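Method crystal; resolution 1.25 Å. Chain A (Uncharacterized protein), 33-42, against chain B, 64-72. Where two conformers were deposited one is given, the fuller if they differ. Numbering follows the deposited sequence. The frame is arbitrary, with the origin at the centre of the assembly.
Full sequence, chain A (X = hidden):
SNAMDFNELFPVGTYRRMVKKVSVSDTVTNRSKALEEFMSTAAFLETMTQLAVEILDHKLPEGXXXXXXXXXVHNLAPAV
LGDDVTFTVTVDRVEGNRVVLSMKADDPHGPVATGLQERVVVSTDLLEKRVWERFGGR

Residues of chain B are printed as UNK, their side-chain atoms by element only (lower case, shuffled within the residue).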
# COMPACT_ATOMS: atom_id res chain seq x y z
N LYS A 33 -16.90 0.29 -5.28
CA LYS A 33 -17.69 1.45 -5.70
C LYS A 33 -18.15 2.29 -4.51
O LYS A 33 -18.14 3.54 -4.56
CB LYS A 33 -18.93 1.00 -6.47
CG LYS A 33 -19.78 2.18 -6.93
CD LYS A 33 -20.71 1.81 -8.07
CE LYS A 33 -20.96 3.02 -8.96
NZ LYS A 33 -19.68 3.48 -9.58
N ALA A 34 -18.56 1.60 -3.45
CA ALA A 34 -19.07 2.27 -2.24
C ALA A 34 -18.05 3.22 -1.59
O ALA A 34 -18.43 4.10 -0.82
CB ALA A 34 -19.47 1.22 -1.22
N LEU A 35 -16.76 3.05 -1.89
CA LEU A 35 -15.71 3.85 -1.26
C LEU A 35 -15.12 4.89 -2.20
O LEU A 35 -14.02 5.36 -1.95
CB LEU A 35 -14.62 2.91 -0.76
CG LEU A 35 -15.15 1.77 0.13
CD1 LEU A 35 -14.01 0.98 0.69
CD2 LEU A 35 -16.07 2.32 1.26
N GLU A 36 -15.87 5.30 -3.21
CA GLU A 36 -15.39 6.22 -4.21
C GLU A 36 -15.17 7.64 -3.69
O GLU A 36 -14.58 8.44 -4.40
CB GLU A 36 -16.45 6.34 -5.31
CG GLU A 36 -16.76 5.17 -6.17
CD GLU A 36 -17.91 5.52 -7.12
OE1 GLU A 36 -19.07 5.73 -6.67
OE2 GLU A 36 -17.66 5.60 -8.33
N GLU A 37 -15.66 7.97 -2.50
CA GLU A 37 -15.59 9.34 -1.99
C GLU A 37 -14.26 9.69 -1.36
O GLU A 37 -14.02 10.86 -1.14
CB GLU A 37 -16.71 9.65 -0.98
CG GLU A 37 -17.98 10.09 -1.61
CD GLU A 37 -19.00 10.69 -0.66
OE1 GLU A 37 -18.70 11.66 0.06
OE2 GLU A 37 -20.15 10.26 -0.71
N PHE A 38 -13.40 8.74 -1.05
CA PHE A 38 -12.19 9.09 -0.30
C PHE A 38 -10.98 8.29 -0.72
O PHE A 38 -11.06 7.26 -1.38
CB PHE A 38 -12.47 8.99 1.20
CG PHE A 38 -13.02 7.66 1.65
CD1 PHE A 38 -12.17 6.62 1.98
CD2 PHE A 38 -14.38 7.49 1.80
CE1 PHE A 38 -12.66 5.44 2.43
CE2 PHE A 38 -14.89 6.31 2.25
CZ PHE A 38 -14.05 5.28 2.57
N MSE A 39 -9.82 8.82 -0.34
CA MSE A 39 -8.55 8.30 -0.79
C MSE A 39 -8.31 6.88 -0.29
O MSE A 39 -8.55 6.57 0.89
CB MSE A 39 -7.45 9.23 -0.28
CG MSE A 39 -6.02 8.83 -0.69
SE MSE A 39 -4.68 10.20 -0.30
CE MSE A 39 -4.69 10.70 -2.02
N SER A 40 -7.79 6.02 -1.16
CA SER A 40 -7.53 4.61 -0.86
C SER A 40 -6.20 4.42 -0.14
O SER A 40 -5.28 5.25 -0.17
CB SER A 40 -7.46 3.82 -2.14
OG SER A 40 -6.27 4.12 -2.84
N THR A 41 -6.07 3.27 0.50
CA THR A 41 -4.81 2.91 1.13
C THR A 41 -3.67 2.85 0.12
O THR A 41 -2.57 3.30 0.42
CB THR A 41 -4.93 1.59 1.86
OG1 THR A 41 -6.09 1.64 2.70
CG2 THR A 41 -3.69 1.33 2.73
N ALA A 42 -3.94 2.33 -1.07
CA ALA A 42 -2.92 2.26 -2.11
C ALA A 42 -2.42 3.65 -2.47
O ALA A 42 -1.21 3.85 -2.70
CB ALA A 42 -3.45 1.57 -3.37
N UNK B 64 -24.47 -2.40 4.31
CA UNK B 64 -23.18 -2.53 4.95
C UNK B 64 -22.11 -2.84 3.91
O UNK B 64 -22.35 -3.56 2.94
c UNK B 64 -23.60 -2.58 8.31
c UNK B 64 -25.78 -2.46 9.26
c UNK B 64 -24.10 -3.25 7.19
c UNK B 64 -26.27 -3.08 8.17
c UNK B 64 -23.22 -3.62 6.04
c UNK B 64 -24.44 -2.21 9.34
c UNK B 64 -25.45 -3.47 7.14
N UNK B 65 -20.91 -2.31 4.13
CA UNK B 65 -19.72 -2.55 3.31
C UNK B 65 -18.51 -2.65 4.23
O UNK B 65 -18.59 -2.35 5.42
c UNK B 65 -19.51 -1.43 2.25
c UNK B 65 -20.71 -1.39 1.21
c UNK B 65 -19.27 -0.11 2.94
N UNK B 66 -17.36 -3.03 3.68
CA UNK B 66 -16.11 -3.04 4.45
C UNK B 66 -15.21 -1.87 4.04
O UNK B 66 -15.28 -1.41 2.91
o UNK B 66 -14.80 -4.55 3.04
c UNK B 66 -15.34 -4.36 4.32
N UNK B 67 -14.38 -1.43 4.98
CA UNK B 67 -13.44 -0.34 4.72
C UNK B 67 -12.09 -0.76 5.27
O UNK B 67 -12.00 -1.31 6.33
c UNK B 67 -13.92 0.96 5.39
c UNK B 67 -12.93 2.04 5.16
c UNK B 67 -15.28 1.42 4.84
N UNK B 68 -11.03 -0.46 4.55
CA UNK B 68 -9.70 -0.78 4.98
C UNK B 68 -9.24 0.11 6.12
O UNK B 68 -9.35 1.35 6.02
N UNK B 69 -8.72 -0.46 7.21
CA UNK B 69 -8.11 0.35 8.29
C UNK B 69 -6.62 0.16 8.54
O UNK B 69 -6.00 0.98 9.24
c UNK B 69 -10.31 0.65 9.55
c UNK B 69 -8.85 0.23 9.65
c UNK B 69 -8.67 -1.16 10.28
N UNK B 70 -6.05 -0.94 8.05
CA UNK B 70 -4.61 -1.10 8.11
C UNK B 70 -4.16 -2.09 7.08
O UNK B 70 -4.82 -3.14 6.89
n UNK B 70 -4.19 -5.86 12.19
n UNK B 70 -2.05 -5.43 11.48
n UNK B 70 -3.61 -3.73 11.58
c UNK B 70 -2.69 -2.68 11.14
c UNK B 70 -2.85 -2.27 9.70
c UNK B 70 -4.22 -1.62 9.51
c UNK B 70 -3.28 -5.00 11.75
N UNK B 71 -3.06 -1.80 6.38
CA UNK B 71 -2.45 -2.72 5.43
C UNK B 71 -0.96 -2.79 5.65
O UNK B 71 -0.33 -1.78 6.01
c UNK B 71 -2.74 -2.32 4.00
o UNK B 71 -4.11 -2.47 3.68
N UNK B 72 -0.36 -3.93 5.39
CA UNK B 72 1.08 -4.13 5.42
C UNK B 72 1.47 -5.02 4.27
O UNK B 72 0.75 -6.01 3.98
o UNK B 72 4.61 -5.56 8.52
c UNK B 72 3.37 -5.29 8.36
c UNK B 72 1.49 -4.76 6.74
c UNK B 72 2.97 -4.93 6.95
o UNK B 72 2.43 -5.44 9.25

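Position B64 carries seven side-chain carbons, one leading into a ring of six. With no oxygen on the ring, this is phenylalanine. Phe B64 stays well away from chain A; its side chain is out of reach.

Position B65 has three side-chain carbons, the first carrying the other two. It points toward chain A, where one branch carbon lies 3.8 Å from Ala A34 CB and the other 4.4 Å from Leu A35 CD2. A fork at the first carbon, all carbon, means valine. Val B65 has chi1 in the m well, and the closer branch is CG1.

Position B66 holds one carbon and one oxygen. The side chain points away from chain A, as expected for the next residue along a strand. One carbon then one oxygen is serine. The hydroxyl of Ser B66 is hydrogen-bonded elsewhere in the structure. Its backbone still takes part in the contact, since its O atom lies 3.5 Å from Leu A35 CD1. This is packing, because a methyl carbon donates no ordinary hydrogen bond.

Position B67 again has three carbons forked at the first. CA-to-CB points sideways, yet both branches reach chain A. One lies 3.8 Å from Leu A35 CD2, the other 4.3 Å from Phe A38 CZ. The residue is valine, with chi1 in the t well. In Val B67, CG2 meets the leucine and CG1 the phenylalanine, approaching that ring obliquely.

Position B68 has no side-chain atoms, so it is glycine. Gly B68 has its CA 7.2 Å from Thr A41 CA. An ideal CB here would point toward chain A and sit 3.7 Å from Thr A41 OG1.

Position B69 has three carbons forked at the first and points away from chain A. It is valine. Val B69 was deposited in two conformers, of which one is given.

Position B70 has a chain of three carbons, then a nitrogen, then a carbon carrying two more nitrogens. This guanidinium group identifies arginine. Arg B70 points away from chain A and touches a crystal neighbour.

Position B71 has one carbon and one oxygen, and points toward chain A. The oxygen lies 3.9 Å from Thr A41 CG2. The residue is serine. The OG of Ser B71 meets a methyl group here and finds its hydrogen bond elsewhere in the structure.

Position B72 has three carbons, the third carrying two oxygens. This is glutamate. Glu B72 is extended and out of reach of chain A.

The contact is mainly apolar. No hydrogen bond crosses between the stretches, and together they bury 283 Å². Leu A35 is central: its side chain reaches Val B65, the backbone of Ser B66 and Val B67. Leu A35 and Phe A38, the first and last residues of a type I turn, both pack on Val B67. Lys A33 and Glu A36 form a salt bridge within chain A, NZ to OE2 at 3.2 Å, and neither touches the strand.

Chain B 64-72: FVSVGVRSE
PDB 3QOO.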